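Local structure of DNA polymerase beta (Leishmania infantum, 4P4M) at residues 285-290 / 361-366; 368-371 / 375-378. The protein catalyses template-directed addition of deoxyribonucleotides to DNA as a family X polymerase, and probably serves in base excision repair and other DNA repair pathways. One frame throughout, in Å; residues are numbered along the deposited sequence. Where two conformers were deposited one is given.

Contact 1: 285-290 / 361-366. With D3T (2',3'-dideoxy-thymidine-5'-triphosphate), chain D.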
loop_
_atom_site.group_PDB
_atom_site.type_symbol
_atom_site.label_atom_id
_atom_site.label_comp_id
_atom_site.label_asym_id
_atom_site.label_seq_id
_atom_site.Cartn_x
_atom_site.Cartn_y
_atom_site.Cartn_z
ATOM N N ALA A 285 5.340 -1.809 10.533
ATOM C CA ALA A 285 4.742 -1.346 9.274
ATOM C C ALA A 285 5.815 -0.757 8.347
ATOM O O ALA A 285 5.745 -0.907 7.124
ATOM C CB ALA A 285 3.613 -0.313 9.541
ATOM N N MET A 286 6.807 -0.074 8.917
ATOM C CA MET A 286 7.920 0.406 8.102
ATOM C C MET A 286 8.624 -0.768 7.420
ATOM O O MET A 286 8.968 -0.691 6.235
ATOM C CB MET A 286 8.903 1.235 8.933
ATOM C CG MET A 286 8.370 2.613 9.284
ATOM S SD MET A 286 9.441 3.509 10.415
ATOM C CE MET A 286 10.900 3.702 9.393
ATOM N N LEU A 287 8.816 -1.866 8.150
ATOM C CA LEU A 287 9.417 -3.058 7.542
ATOM C C LEU A 287 8.550 -3.600 6.409
ATOM O O LEU A 287 9.038 -3.862 5.308
ATOM C CB LEU A 287 9.615 -4.175 8.572
ATOM C CG LEU A 287 10.891 -4.204 9.401
ATOM C CD1 LEU A 287 10.733 -5.217 10.542
ATOM C CD2 LEU A 287 12.106 -4.540 8.511
ATOM N N THR A 288 7.266 -3.790 6.693
ATOM C CA THR A 288 6.355 -4.386 5.714
ATOM C C THR A 288 6.242 -3.536 4.456
ATOM O O THR A 288 6.356 -4.048 3.330
ATOM C CB THR A 288 4.929 -4.586 6.303
ATOM O OG1 THR A 288 4.962 -5.602 7.312
ATOM C CG2 THR A 288 3.946 -4.997 5.208
ATOM N N PHE A 289 5.998 -2.239 4.627
ATOM C CA PHE A 289 5.701 -1.417 3.451
ATOM C C PHE A 289 6.943 -0.944 2.700
ATOM O O PHE A 289 6.844 -0.446 1.592
ATOM C CB PHE A 289 4.709 -0.292 3.778
ATOM C CG PHE A 289 3.397 -0.817 4.294
ATOM C CD1 PHE A 289 2.617 -1.639 3.494
ATOM C CD2 PHE A 289 2.970 -0.533 5.579
ATOM C CE1 PHE A 289 1.411 -2.158 3.960
ATOM C CE2 PHE A 289 1.767 -1.049 6.056
ATOM C CZ PHE A 289 0.992 -1.859 5.242
ATOM N N THR A 290 8.112 -1.139 3.301
ATOM C CA THR A 290 9.381 -0.937 2.599
ATOM C C THR A 290 9.742 -2.151 1.723
ATOM O O THR A 290 10.248 -1.994 0.617
ATOM C CB THR A 290 10.537 -0.588 3.591
ATOM O OG1 THR A 290 10.222 0.637 4.271
ATOM C CG2 THR A 290 11.881 -0.402 2.842
ATOM N N ASP A 361 15.376 -3.889 16.030
ATOM C CA ASP A 361 14.865 -4.776 17.084
ATOM C C ASP A 361 14.337 -6.089 16.493
ATOM O O ASP A 361 14.574 -7.167 17.039
ATOM C CB ASP A 361 13.707 -4.139 17.859
ATOM C CG ASP A 361 14.155 -3.083 18.863
ATOM O OD1 ASP A 361 15.311 -3.123 19.345
ATOM O OD2 ASP A 361 13.315 -2.210 19.176
ATOM N N VAL A 362 13.580 -5.983 15.402
ATOM C CA VAL A 362 12.977 -7.159 14.762
ATOM C C VAL A 362 14.036 -8.107 14.186
ATOM O O VAL A 362 13.967 -9.325 14.395
ATOM C CB VAL A 362 11.965 -6.759 13.650
ATOM C CG1 VAL A 362 11.360 -8.005 12.995
ATOM C CG2 VAL A 362 10.869 -5.857 14.227
ATOM N N PHE A 363 15.007 -7.558 13.457
ATOM C CA PHE A 363 16.121 -8.366 12.951
ATOM C C PHE A 363 16.771 -9.134 14.118
ATOM O O PHE A 363 17.039 -10.341 14.025
ATOM C CB PHE A 363 17.187 -7.486 12.277
ATOM C CG PHE A 363 16.827 -6.981 10.884
ATOM C CD1 PHE A 363 16.224 -5.736 10.712
ATOM C CD2 PHE A 363 17.170 -7.713 9.750
ATOM C CE1 PHE A 363 15.923 -5.253 9.425
ATOM C CE2 PHE A 363 16.876 -7.240 8.463
ATOM C CZ PHE A 363 16.259 -6.006 8.302
ATOM N N ASP A 364 17.019 -8.430 15.223
ATOM C CA ASP A 364 17.738 -9.013 16.368
ATOM C C ASP A 364 16.990 -10.185 17.006
ATOM O O ASP A 364 17.580 -11.229 17.289
ATOM C CB ASP A 364 18.018 -7.947 17.447
ATOM C CG ASP A 364 19.012 -6.889 16.997
ATOM O OD1 ASP A 364 19.763 -7.133 16.033
ATOM O OD2 ASP A 364 19.055 -5.805 17.623
ATOM N N VAL A 365 15.695 -10.003 17.254
ATOM C CA VAL A 365 14.882 -11.046 17.884
ATOM C C VAL A 365 14.776 -12.268 16.968
ATOM O O VAL A 365 14.664 -13.409 17.439
ATOM C CB VAL A 365 13.487 -10.512 18.258
ATOM C CG1 VAL A 365 12.541 -11.648 18.679
ATOM C CG2 VAL A 365 13.609 -9.476 19.372
ATOM N N LEU A 366 14.836 -12.035 15.659
ATOM C CA LEU A 366 14.723 -13.138 14.700
ATOM C C LEU A 366 16.078 -13.738 14.315
ATOM O O LEU A 366 16.152 -14.639 13.474
ATOM C CB LEU A 366 13.966 -12.686 13.451
ATOM C CG LEU A 366 12.498 -12.308 13.701
ATOM C CD1 LEU A 366 11.820 -11.925 12.388
ATOM C CD2 LEU A 366 11.732 -13.439 14.415
HETATM P PA D3T D . 4.965 -2.467 -4.239
HETATM O O1A D3T D . 4.470 -1.063 -4.314
HETATM O O2A D3T D . 4.096 -3.469 -4.948
HETATM O "O5'" D3T D . 4.318 -2.772 -2.603
HETATM C "C5'" D3T D . 4.836 -1.999 -1.644
HETATM C "C4'" D3T D . 5.295 -2.848 -0.394
HETATM O "O4'" D3T D . 4.284 -3.791 -0.024
HETATM C "C1'" D3T D . 4.874 -4.969 0.415
HETATM N N1 D3T D . 4.312 -6.126 -0.344
HETATM C C6 D3T D . 4.108 -6.008 -1.708
HETATM C C2 D3T D . 4.036 -7.376 0.338
HETATM O O2 D3T D . 4.221 -7.497 1.525
HETATM N N3 D3T D . 3.536 -8.446 -0.449
HETATM C C4 D3T D . 3.359 -8.253 -1.749
HETATM O O4 D3T D . 2.881 -9.291 -2.465
HETATM C C5 D3T D . 3.618 -7.051 -2.473
HETATM C C5M D3T D . 3.372 -6.991 -3.928
HETATM C "C2'" D3T D . 6.400 -4.899 0.175
HETATM C "C3'" D3T D . 6.537 -3.701 -0.741
HETATM O O3A D3T D . 6.438 -2.828 -3.933
HETATM P PB D3T D . 7.751 -1.749 -4.323
HETATM O O1B D3T D . 7.307 -0.525 -3.597
HETATM O O2B D3T D . 8.790 -2.575 -3.621
HETATM O O3B D3T D . 8.041 -1.548 -5.817
HETATM P PG D3T D . 7.436 -0.503 -7.019
HETATM O O1G D3T D . 6.379 0.349 -6.382
HETATM O O2G D3T D . 6.875 -1.474 -8.047
HETATM O O3G D3T D . 8.644 0.300 -7.450
#
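L287 meets V362 and F363 with the two branches of its isobutyl end, and these three buried side chains make the whole contact. The CD1 methyl of L287 comes tip to tip against the fork of V362, 3.7 Å from V362 CB and about equally near both methyls, so that it seats against the beta-branch. The other branch serves the ring: L287 CD2 lies 4.0 Å from F363 CE1, approaching obliquely. CB of L287 points toward helix 359-365, and with CG anti to the carbonyl carbon (chi1 -87°) its two methyls are directed at V362 and F363; the CA atoms of L287 and V362 stay 9.0 Å apart. A long branched leucine suits that reach, while the compact valine gives it a blunt surface to meet. M299 of helix 293-305 touches all three residues, and the side chain of R376 also packs on L287, enclosing the cluster within the thumb domain of the polymerase.

Elsewhere on helix 282-290 the polymerase meets its incoming nucleotide. The T288 carbonyl O lies 3.3 Å from C2' of the dideoxythymidine triphosphate and accepts a hydrogen bond from N296, and the sugar oxygen O4' sits near the plane of the F289 ring, at its edge. Next along, T290 turns its hydroxyl back into the helix: OG1 donates to M286 O at 2.7 Å, while the backbone N of T290 reaches the same oxygen from the opposite face of its carbonyl plane. OG1 also bonds R188, and T290 O bonds R189. With no hydrogen bond between the two segments, the attachment of helix 359-365 here rests on shape and apolar burial, whereas polar bonds fix the nucleotide-facing end of helix 282-290.

Contact 2: 368-371 / 375-378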
loop_
_atom_site.group_PDB
_atom_site.type_symbol
_atom_site.label_atom_id
_atom_site.label_comp_id
_atom_site.label_asym_id
_atom_site.label_seq_id
_atom_site.Cartn_x
_atom_site.Cartn_y
_atom_site.Cartn_z
ATOM N N MET A 368 18.564 -12.389 12.610
ATOM C CA MET A 368 18.989 -12.030 11.257
ATOM C C MET A 368 19.863 -10.784 11.280
ATOM O O MET A 368 19.573 -9.845 12.009
ATOM C CB MET A 368 17.773 -11.727 10.373
ATOM C CG MET A 368 16.751 -12.839 10.279
ATOM S SD MET A 368 15.263 -12.275 9.415
ATOM C CE MET A 368 15.929 -11.754 7.832
ATOM N N PRO A 369 20.916 -10.754 10.449
ATOM C CA PRO A 369 21.773 -9.564 10.351
ATOM C C PRO A 369 20.983 -8.364 9.841
ATOM O O PRO A 369 20.247 -8.510 8.867
ATOM C CB PRO A 369 22.807 -9.954 9.287
ATOM C CG PRO A 369 22.700 -11.428 9.144
ATOM C CD PRO A 369 21.302 -11.799 9.488
ATOM N N TYR A 370 21.150 -7.201 10.462
ATOM C CA TYR A 370 20.476 -5.992 9.993
ATOM C C TYR A 370 20.825 -5.698 8.538
ATOM O O TYR A 370 21.983 -5.821 8.136
ATOM C CB TYR A 370 20.835 -4.773 10.858
ATOM C CG TYR A 370 20.170 -3.512 10.355
ATOM C CD1 TYR A 370 18.824 -3.263 10.614
ATOM C CD2 TYR A 370 20.872 -2.591 9.581
ATOM C CE1 TYR A 370 18.202 -2.125 10.132
ATOM C CE2 TYR A 370 20.264 -1.448 9.099
ATOM C CZ TYR A 370 18.928 -1.219 9.374
ATOM O OH TYR A 370 18.322 -0.082 8.886
ATOM N N ALA A 371 19.823 -5.304 7.755
ATOM C CA ALA A 371 20.046 -4.851 6.382
ATOM C C ALA A 371 19.444 -3.462 6.197
ATOM O O ALA A 371 18.288 -3.232 6.562
ATOM C CB ALA A 371 19.430 -5.832 5.391
ATOM N N ASN A 375 19.475 -2.377 0.793
ATOM C CA ASN A 375 19.952 -3.744 0.633
ATOM C C ASN A 375 18.859 -4.791 0.869
ATOM O O ASN A 375 19.140 -5.938 1.226
ATOM C CB ASN A 375 21.155 -3.999 1.553
ATOM C CG ASN A 375 22.335 -3.094 1.229
ATOM O OD1 ASN A 375 22.930 -2.474 2.115
ATOM N ND2 ASN A 375 22.671 -3.011 -0.051
ATOM N N ARG A 376 17.605 -4.397 0.670
ATOM C CA ARG A 376 16.498 -5.329 0.856
ATOM C C ARG A 376 15.864 -5.733 -0.478
ATOM O O ARG A 376 14.649 -5.658 -0.639
ATOM C CB ARG A 376 15.443 -4.749 1.820
ATOM C CG ARG A 376 15.977 -4.538 3.242
ATOM C CD ARG A 376 14.927 -3.925 4.196
ATOM N NE ARG A 376 15.578 -3.275 5.343
ATOM C CZ ARG A 376 14.962 -2.467 6.202
ATOM N NH1 ARG A 376 13.664 -2.201 6.056
ATOM N NH2 ARG A 376 15.647 -1.901 7.198
ATOM N N ASP A 377 16.696 -6.170 -1.426
ATOM C CA ASP A 377 16.197 -6.643 -2.719
ATOM C C ASP A 377 16.698 -8.055 -3.060
ATOM O O ASP A 377 17.372 -8.250 -4.074
ATOM C CB ASP A 377 16.563 -5.657 -3.841
ATOM C CG ASP A 377 15.644 -4.439 -3.878
ATOM O OD1 ASP A 377 14.487 -4.574 -4.315
ATOM O OD2 ASP A 377 16.076 -3.347 -3.468
ATOM N N PRO A 378 16.350 -9.052 -2.228
ATOM C CA PRO A 378 16.827 -10.419 -2.475
ATOM C C PRO A 378 16.163 -11.080 -3.685
ATOM O O PRO A 378 15.095 -10.674 -4.153
ATOM C CB PRO A 378 16.437 -11.158 -1.192
ATOM C CG PRO A 378 15.247 -10.425 -0.689
ATOM C CD PRO A 378 15.518 -8.975 -1.012
ATOM O OXT PRO A 378 16.694 -12.049 -4.231
#
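This is a local polar clasp in the C-terminal tail of the thumb, joining two irregular segments separated by only three residues: the guanidinium group of R376 holds the carbonyl oxygen of A371. Two nitrogens converge side-on upon that single acceptor. R376 NE donates to A371 O at 3.0 Å with an N-H...O angle of 151°, and R376 NH2 donates to it over the same distance, somewhat more bent at 145°. The oxygen lies almost exactly in the guanidinium plane, as two neighbouring N-H groups on one edge require. Seen from the carbonyl, the donors differ: NH2 stands nearly in line with C=O, whereas NE is raised well above the carbonyl plane. An extended chain from CG to NE carries the group across to its acceptor, a span for which arginine's length is well fitted.

The chain thus turns back on itself after helix 359-365, and a side chain-to-backbone bond pair braces the two limbs of this final loop. E359, at the start of that helix, forms a salt bridge with R376 NH2, so the same nitrogen serves a carboxylate and a carbonyl and the rotation of the group is well defined. R376 is buried, and the guanidinium end of its side chain, through NH1, lies against L287 and T290 of helix 282-290.

Y370 flanks the clasp. Its ring stands almost perpendicular to the guanidinium, 87° between planes, and its OH comes 3.6 Å from R376 NH2 near the guanidinium edge, a proximity rather than a bond. The small methyl of A371 packs beside the arginine, its CB 4.3 Å from R376 CG. Beyond, D377 carries the tail toward the palm through a salt bridge with R189 and a hydrogen bond to H191.

From the N terminus, the chain runs through the fingers and palm before it enters helix 282-290, then passes helix 293-305, the small sheets and the remaining thumb helices before 361-366 returns to it. Contact 1 closes this long loop of seventy residues. Contact 2 follows in series, neither nested within it nor crossing it, and closes a turn of three residues in the C-terminal tail. Their centres lie 10 Å apart. F363 joins them: its carbonyl O probably accepts a hydrogen bond from M368 N, and its ring meets that of Y370 edge-to-face. Helix 282-290, helix 359-365 and the tail are thereby linked into one part of the thumb.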